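Local atomic coordinates of B12-binding domain-containing protein (Kitasatospora setae, PDB entry 6WTE), a protein that probably methylates tryptophan as a cobalamin-dependent radical SAM methylase acting by non-radical catalysis, with bound cobalamin and a [4Fe-4S] cluster. Residues 110-115 with 151-156; 166-171 with 176-181. All coordinates share one frame; numbering follows the deposited sequence.

Interaction 1 (110-115 with 151-156)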
ATOM      1  N   THR A 110      -9.133   2.507   3.482  1.00  9.43           N
ATOM      2  CA  THR A 110      -9.907   1.290   3.272  1.00  9.45           C
ATOM      3  C   THR A 110     -11.034   1.146   4.286  1.00 10.98           C
ATOM      4  O   THR A 110     -11.972   0.379   4.053  1.00 12.22           O
ATOM      5  CB  THR A 110      -9.017   0.048   3.339  1.00 11.21           C
ATOM      6  OG1 THR A 110      -8.631  -0.194   4.695  1.00 11.57           O
ATOM      7  CG2 THR A 110      -7.750   0.228   2.470  1.00  9.99           C
ATOM      8  N   MET A 111     -10.966   1.863   5.395  1.00  9.92           N
ATOM      9  CA  MET A 111     -12.006   1.783   6.410  1.00 11.05           C
ATOM     10  C   MET A 111     -11.996   3.070   7.228  1.00  9.86           C
ATOM     11  O   MET A 111     -11.826   3.027   8.453  1.00 11.31           O
ATOM     12  CB  MET A 111     -11.778   0.559   7.301  1.00 10.57           C
ATOM     13  CG  MET A 111     -10.307   0.401   7.705  1.00  9.93           C
ATOM     14  SD  MET A 111      -9.960  -1.010   8.770  1.00 13.32           S
ATOM     15  CE  MET A 111     -11.110  -0.736  10.122  1.00 13.02           C
ATOM     16  N   PRO A 112     -12.194   4.229   6.594  1.00  9.77           N
ATOM     17  CA  PRO A 112     -11.937   5.489   7.306  1.00 11.64           C
ATOM     18  C   PRO A 112     -12.996   5.839   8.329  1.00 11.12           C
ATOM     19  O   PRO A 112     -12.657   6.464   9.338  1.00 11.47           O
ATOM     20  CB  PRO A 112     -11.875   6.523   6.175  1.00 12.20           C
ATOM     21  CG  PRO A 112     -12.799   5.956   5.140  1.00  9.89           C
ATOM     22  CD  PRO A 112     -12.637   4.462   5.209  1.00 10.59           C
ATOM     23  N   PHE A 113     -14.266   5.481   8.106  1.00 10.14           N
ATOM     24  CA  PHE A 113     -15.281   5.767   9.116  1.00 10.39           C
ATOM     25  C   PHE A 113     -15.058   4.925  10.367  1.00 10.55           C
ATOM     26  O   PHE A 113     -15.154   5.434  11.490  1.00 11.70           O
ATOM     27  CB  PHE A 113     -16.687   5.515   8.554  1.00 10.51           C
ATOM     28  CG  PHE A 113     -17.103   6.482   7.483  1.00 10.45           C
ATOM     29  CD1 PHE A 113     -16.646   6.338   6.185  1.00 11.67           C
ATOM     30  CD2 PHE A 113     -17.965   7.528   7.773  1.00 11.11           C
ATOM     31  CE1 PHE A 113     -17.041   7.224   5.191  1.00 12.62           C
ATOM     32  CE2 PHE A 113     -18.363   8.414   6.785  1.00 13.32           C
ATOM     33  CZ  PHE A 113     -17.900   8.262   5.495  1.00 12.54           C
ATOM     34  N   ALA A 114     -14.777   3.632  10.187  1.00 10.88           N
ATOM     35  CA  ALA A 114     -14.487   2.773  11.329  1.00 12.38           C
ATOM     36  C   ALA A 114     -13.290   3.289  12.109  1.00 10.72           C
ATOM     37  O   ALA A 114     -13.286   3.269  13.342  1.00 10.96           O
ATOM     38  CB  ALA A 114     -14.237   1.338  10.864  1.00 10.77           C
ATOM     39  N   LEU A 115     -12.258   3.758  11.406  1.00 13.38           N
ATOM     40  CA  LEU A 115     -11.050   4.177  12.099  1.00 10.56           C
ATOM     41  C   LEU A 115     -11.230   5.525  12.787  1.00 12.46           C
ATOM     42  O   LEU A 115     -10.690   5.733  13.878  1.00 12.32           O
ATOM     43  CB  LEU A 115      -9.870   4.206  11.125  1.00 10.90           C
ATOM     44  CG  LEU A 115      -9.407   2.799  10.747  1.00 10.79           C
ATOM     45  CD1 LEU A 115      -8.179   2.846   9.838  1.00 12.38           C
ATOM     46  CD2 LEU A 115      -9.115   1.991  12.004  1.00 12.31           C
ATOM     47  N   GLY A 151     -15.793  16.395   1.172  1.00 15.68           N
ATOM     48  CA  GLY A 151     -15.115  15.135   1.380  1.00 16.37           C
ATOM     49  C   GLY A 151     -14.764  14.822   2.819  1.00 18.25           C
ATOM     50  O   GLY A 151     -14.460  13.663   3.128  1.00 18.96           O
ATOM     51  N   LEU A 152     -14.798  15.812   3.708  1.00 13.07           N
ATOM     52  CA  LEU A 152     -14.308  15.611   5.064  1.00 11.49           C
ATOM     53  C   LEU A 152     -15.218  14.678   5.852  1.00 13.92           C
ATOM     54  O   LEU A 152     -16.434  14.882   5.909  1.00 12.93           O
ATOM     55  CB  LEU A 152     -14.199  16.957   5.782  1.00 12.16           C
ATOM     56  CG  LEU A 152     -13.595  16.885   7.180  1.00 13.35           C
ATOM     57  CD1 LEU A 152     -12.122  16.437   7.106  1.00 11.78           C
ATOM     58  CD2 LEU A 152     -13.739  18.235   7.882  1.00 12.76           C
ATOM     59  N   ILE A 153     -14.623  13.663   6.483  1.00 11.05           N
ATOM     60  CA  ILE A 153     -15.336  12.825   7.446  1.00 12.04           C
ATOM     61  C   ILE A 153     -15.235  13.484   8.814  1.00 12.08           C
ATOM     62  O   ILE A 153     -14.136  13.838   9.261  1.00 11.81           O
ATOM     63  CB  ILE A 153     -14.757  11.400   7.475  1.00 13.20           C
ATOM     64  CG1 ILE A 153     -14.860  10.747   6.094  1.00 13.16           C
ATOM     65  CG2 ILE A 153     -15.454  10.547   8.531  1.00 12.89           C
ATOM     66  CD1 ILE A 153     -14.156   9.413   6.007  1.00 13.49           C
ATOM     67  N   ARG A 154     -16.380  13.656   9.481  1.00 12.76           N
ATOM     68  CA  ARG A 154     -16.441  14.323  10.773  1.00 14.11           C
ATOM     69  C   ARG A 154     -17.063  13.392  11.803  1.00 14.15           C
ATOM     70  O   ARG A 154     -18.146  12.840  11.583  1.00 13.70           O
ATOM     71  CB  ARG A 154     -17.224  15.636  10.683  1.00 18.22           C
ATOM     72  CG  ARG A 154     -16.670  16.565   9.612  1.00 17.96           C
ATOM     73  CD  ARG A 154     -17.246  17.970   9.687  1.00 21.50           C
ATOM     74  NE  ARG A 154     -18.650  18.024  10.061  1.00 28.48           N
ATOM     75  CZ  ARG A 154     -19.224  19.083  10.619  1.00 28.54           C
ATOM     76  NH1 ARG A 154     -18.505  20.172  10.880  1.00 28.65           N
ATOM     77  NH2 ARG A 154     -20.511  19.057  10.924  1.00 28.80           N
ATOM     78  N   ASN A 155     -16.375  13.223  12.924  1.00 12.47           N
ATOM     79  CA  ASN A 155     -16.841  12.341  13.993  1.00 12.23           C
ATOM     80  C   ASN A 155     -17.870  13.084  14.830  1.00 14.50           C
ATOM     81  O   ASN A 155     -17.521  13.932  15.657  1.00 22.96           O
ATOM     82  CB  ASN A 155     -15.672  11.885  14.855  1.00 14.03           C
ATOM     83  CG  ASN A 155     -15.990  10.646  15.668  1.00 16.45           C
ATOM     84  OD1 ASN A 155     -17.104  10.130  15.623  1.00 18.40           O
ATOM     85  ND2 ASN A 155     -15.003  10.158  16.414  1.00 13.13           N
ATOM     86  N   THR A 156     -19.145  12.793  14.608  1.00 17.13           N
ATOM     87  CA  THR A 156     -20.175  13.394  15.444  1.00 17.16           C
ATOM     88  C   THR A 156     -20.450  12.510  16.656  1.00 19.51           C
ATOM     89  O   THR A 156     -19.956  11.388  16.772  1.00 22.87           O
ATOM     90  CB  THR A 156     -21.465  13.610  14.659  1.00 22.07           C
ATOM     91  OG1 THR A 156     -22.184  12.375  14.591  1.00 20.45           O
ATOM     92  CG2 THR A 156     -21.159  14.094  13.252  1.00 21.52           C
TER
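Ile-153 holds CG1 anti to its carbonyl carbon (chi1 -59°) and runs on extended through chi2, which sends CD1 out from the strand to meet Pro-112 and Phe-113 at the start of helix 112-119. Phe-113 likewise has CG anti to its carbonyl carbon (chi1 -68°), and its ring thereby presents a face to the isoleucine. CD1 stands over that face, 4.0 Å from the ring centroid of Phe-113 and 20° off the normal, a CH-pi contact displaced toward the rim; the closest ring atom, Phe-113 CE1, lies 3.7 Å from Ile-153 CD1. Both methyls lie over this same face, CD1 toward CE1 and Ile-153 CG2 toward the other side of the ring, 4.0 Å from both Phe-113 CD2 and CE2. Pro-112 meets the isoleucine at about a right angle, with its CB 3.7 Å and its CG 3.8 Å from Ile-153 CD1. CD1 thus sits in the corner made by the proline ring and the aromatic face, a wholly apolar, buried contact without hydrogen bonds across it. Met-111 occupies the N-cap position, and the bond from Leu-115 N to Met-111 O (3.1 Å) closes the first turn. Ala-160 and Arg-162 of strand 159-162 also touch both Phe-113 and Ile-153, while Glu-460 OE1 accepts a bond from Ala-114 N. The side chain of Pro-112 lies about 10 Å from the bound cobalamin. Helix 112-119 lies in the crossover between parallel strands 101-104 and 123-124 of the Rossmann-like B12-binding fold, and its first turn packs on strand 153-156, which extends that sheet antiparallel to 123-124.

Interaction 2 (166-171 with 176-181). With EDO (1,2-ethanediol), chain I.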
ATOM      1  N   ALA A 166     -17.815  18.287  -3.581  1.00 27.52           N
ATOM      2  CA  ALA A 166     -18.482  19.246  -4.457  1.00 27.96           C
ATOM      3  C   ALA A 166     -18.433  18.808  -5.916  1.00 26.80           C
ATOM      4  O   ALA A 166     -19.327  19.166  -6.693  1.00 27.97           O
ATOM      5  CB  ALA A 166     -17.860  20.634  -4.298  1.00 27.35           C
ATOM      6  N   VAL A 167     -17.418  18.040  -6.301  1.00 23.51           N
ATOM      7  CA  VAL A 167     -17.301  17.516  -7.660  1.00 20.72           C
ATOM      8  C   VAL A 167     -18.004  16.165  -7.707  1.00 23.46           C
ATOM      9  O   VAL A 167     -17.540  15.189  -7.110  1.00 19.07           O
ATOM     10  CB  VAL A 167     -15.834  17.384  -8.093  1.00 22.64           C
ATOM     11  CG1 VAL A 167     -15.745  16.708  -9.454  1.00 26.50           C
ATOM     12  CG2 VAL A 167     -15.166  18.747  -8.129  1.00 22.01           C
ATOM     13  N   LEU A 168     -19.119  16.104  -8.428  1.00 21.21           N
ATOM     14  CA  LEU A 168     -19.904  14.889  -8.562  1.00 23.18           C
ATOM     15  C   LEU A 168     -19.785  14.353  -9.982  1.00 24.37           C
ATOM     16  O   LEU A 168     -19.594  15.114 -10.935  1.00 23.18           O
ATOM     17  CB  LEU A 168     -21.378  15.146  -8.226  1.00 24.53           C
ATOM     18  CG  LEU A 168     -21.673  15.686  -6.825  1.00 24.76           C
ATOM     19  CD1 LEU A 168     -23.151  16.007  -6.669  1.00 27.39           C
ATOM     20  CD2 LEU A 168     -21.222  14.685  -5.766  1.00 23.71           C
ATOM     21  N   THR A 169     -19.887  13.035 -10.119  1.00 20.24           N
ATOM     22  CA  THR A 169     -19.950  12.455 -11.449  1.00 23.50           C
ATOM     23  C   THR A 169     -21.305  12.752 -12.084  1.00 27.25           C
ATOM     24  O   THR A 169     -22.290  13.060 -11.406  1.00 26.53           O
ATOM     25  CB  THR A 169     -19.709  10.946 -11.407  1.00 26.66           C
ATOM     26  OG1 THR A 169     -20.702  10.325 -10.579  1.00 27.17           O
ATOM     27  CG2 THR A 169     -18.315  10.634 -10.870  1.00 21.71           C
ATOM     28  N   VAL A 170     -21.344  12.663 -13.410  1.00 27.79           N
ATOM     29  CA  VAL A 170     -22.528  13.008 -14.187  1.00 29.42           C
ATOM     30  C   VAL A 170     -22.900  11.817 -15.058  1.00 30.57           C
ATOM     31  O   VAL A 170     -22.044  11.254 -15.749  1.00 31.73           O
ATOM     32  CB  VAL A 170     -22.296  14.261 -15.051  1.00 28.10           C
ATOM     33  CG1 VAL A 170     -23.567  14.633 -15.793  1.00 35.71           C
ATOM     34  CG2 VAL A 170     -21.820  15.422 -14.191  1.00 28.07           C
ATOM     35  N   ARG A 171     -24.175  11.432 -15.014  1.00 38.07           N
ATOM     36  CA  ARG A 171     -24.739  10.422 -15.899  1.00 39.98           C
ATOM     37  C   ARG A 171     -26.022  10.976 -16.497  1.00 42.50           C
ATOM     38  O   ARG A 171     -26.882  11.474 -15.765  1.00 37.69           O
ATOM     39  CB  ARG A 171     -25.030   9.113 -15.159  1.00 44.32           C
ATOM     40  CG  ARG A 171     -25.998   8.205 -15.909  1.00 49.05           C
ATOM     41  CD  ARG A 171     -26.449   7.017 -15.073  1.00 52.80           C
ATOM     42  NE  ARG A 171     -25.388   6.029 -14.906  1.00 51.74           N
ATOM     43  CZ  ARG A 171     -24.648   5.905 -13.810  1.00 51.57           C
ATOM     44  NH1 ARG A 171     -23.701   4.979 -13.749  1.00 53.82           N
ATOM     45  NH2 ARG A 171     -24.858   6.705 -12.773  1.00 53.66           N
ATOM     46  N   GLN A 176     -24.697  12.671  -9.987  1.00 25.72           N
ATOM     47  CA  GLN A 176     -24.946  11.510  -9.148  1.00 29.85           C
ATOM     48  C   GLN A 176     -24.636  11.862  -7.703  1.00 31.58           C
ATOM     49  O   GLN A 176     -23.490  12.243  -7.402  1.00 24.78           O
ATOM     50  CB  GLN A 176     -24.093  10.330  -9.601  1.00 28.91           C
ATOM     51  CG  GLN A 176     -24.273   9.964 -11.068  1.00 37.18           C
ATOM     52  CD  GLN A 176     -25.700   9.555 -11.395  1.00 41.92           C
ATOM     53  OE1 GLN A 176     -26.361  10.178 -12.228  1.00 45.06           O
ATOM     54  NE2 GLN A 176     -26.181   8.502 -10.744  1.00 38.89           N
ATOM     55  N   PRO A 177     -25.603  11.766  -6.787  1.00 29.61           N
ATOM     56  CA  PRO A 177     -25.328  12.109  -5.388  1.00 27.60           C
ATOM     57  C   PRO A 177     -24.242  11.220  -4.806  1.00 26.97           C
ATOM     58  O   PRO A 177     -24.048  10.078  -5.231  1.00 25.02           O
ATOM     59  CB  PRO A 177     -26.674  11.875  -4.690  1.00 30.66           C
ATOM     60  CG  PRO A 177     -27.693  11.921  -5.783  1.00 34.88           C
ATOM     61  CD  PRO A 177     -27.007  11.380  -7.000  1.00 29.99           C
ATOM     62  N   ALA A 178     -23.527  11.759  -3.823  1.00 24.70           N
ATOM     63  CA  ALA A 178     -22.456  11.002  -3.199  1.00 23.71           C
ATOM     64  C   ALA A 178     -23.010   9.887  -2.316  1.00 22.24           C
ATOM     65  O   ALA A 178     -24.064  10.016  -1.686  1.00 21.51           O
ATOM     66  CB  ALA A 178     -21.567  11.924  -2.364  1.00 24.62           C
ATOM     67  N   GLU A 179     -22.269   8.789  -2.280  1.00 23.59           N
ATOM     68  CA  GLU A 179     -22.540   7.689  -1.369  1.00 25.71           C
ATOM     69  C   GLU A 179     -22.171   8.092   0.058  1.00 20.60           C
ATOM     70  O   GLU A 179     -21.179   8.792   0.260  1.00 21.55           O
ATOM     71  CB  GLU A 179     -21.733   6.457  -1.778  1.00 25.41           C
ATOM     72  CG  GLU A 179     -22.325   5.653  -2.914  1.00 31.09           C
ATOM     73  CD  GLU A 179     -23.155   4.495  -2.411  1.00 36.78           C
ATOM     74  OE1 GLU A 179     -24.162   4.738  -1.713  1.00 42.76           O
ATOM     75  OE2 GLU A 179     -22.787   3.338  -2.700  1.00 41.54           O
ATOM     76  N   PRO A 180     -22.966   7.710   1.064  1.00 19.22           N
ATOM     77  CA  PRO A 180     -22.605   8.091   2.441  1.00 17.76           C
ATOM     78  C   PRO A 180     -21.243   7.543   2.848  1.00 15.92           C
ATOM     79  O   PRO A 180     -20.607   8.096   3.753  1.00 15.59           O
ATOM     80  CB  PRO A 180     -23.733   7.485   3.286  1.00 19.72           C
ATOM     81  CG  PRO A 180     -24.895   7.412   2.345  1.00 25.20           C
ATOM     82  CD  PRO A 180     -24.318   7.128   0.988  1.00 19.74           C
ATOM     83  N   THR A 181     -20.783   6.472   2.201  1.00 13.87           N
ATOM     84  CA  THR A 181     -19.469   5.894   2.434  1.00 13.71           C
ATOM     85  C   THR A 181     -18.381   6.558   1.605  1.00 15.09           C
ATOM     86  O   THR A 181     -17.199   6.298   1.845  1.00 15.41           O
ATOM     87  CB  THR A 181     -19.471   4.401   2.100  1.00 15.45           C
ATOM     88  OG1 THR A 181     -19.732   4.239   0.699  1.00 14.39           O
ATOM     89  CG2 THR A 181     -20.523   3.659   2.919  1.00 16.86           C
TER
HETATM   90  C1  EDO I 807     -20.441  11.082  -6.547  1.00 23.42           C
HETATM   91  O1  EDO I 807     -20.824  11.745  -7.758  1.00 25.66           O
HETATM   92  C2  EDO I 807     -18.995  11.424  -6.215  1.00 23.93           C
HETATM   93  O2  EDO I 807     -18.130  10.940  -7.252  1.00 22.10           O
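Gln-176 lies across Thr-169 at about a right angle and meets Arg-171 more obliquely, with the amide and guanidinium planes 84° apart. Gln-176 CB sits 3.5 Å from Thr-169 OG1. Further out, the glutamine chain bends at chi2 (-61°), which brings its amide end round to the edge of the Arg-171 guanidinium. Between the backbones, Gln-176 N donates to Thr-169 O at 2.8 Å. The return half of this backbone pairing is replaced: a 1,2-ethanediol, probably from the crystallisation liquor, sits there with O1 accepting from Thr-169 N (2.8 Å) and Thr-169 OG1 (3.2 Å) and donating to Gln-176 O (2.7 Å). Leu-168 closes over the same carbonyl, its CB 3.7 Å from Gln-176 O, and its CD2 lies 4.4 Å from Ala-178 CB. Replacing Gln-176 by an alanine is likely to leave the Arg-171 guanidinium without its amide neighbour and freer to turn. The chemistry is mainly polar and at the surface: one direct backbone bond extends the pairing of hairpin 170-171/174-175 to where its two arms begin to part, and in this crystal a diol hydroxyl bridges the other half.

Interaction 1 comes first along the chain and closes before interaction 2 opens; their centres lie about 17 Å apart on the same side of the chain's centre. Interaction 1 is buried where helix 112-119 meets strand 153-156, next to the outermost strand 159-162 at the antiparallel end of the sheet, whereas interaction 2 is a surface contact round the small hairpin that follows strand 159-162, away from the cofactor sites. They touch: Phe-113 CZ is 3.2 Å from Pro-180 O, and Phe-113 CE1 is 3.5 Å from Thr-181 O. The chain leaving the hairpin toward helix 209-214 therefore passes against the ring at the edge of the cobalamin-binding domain, bringing this segment back onto that domain.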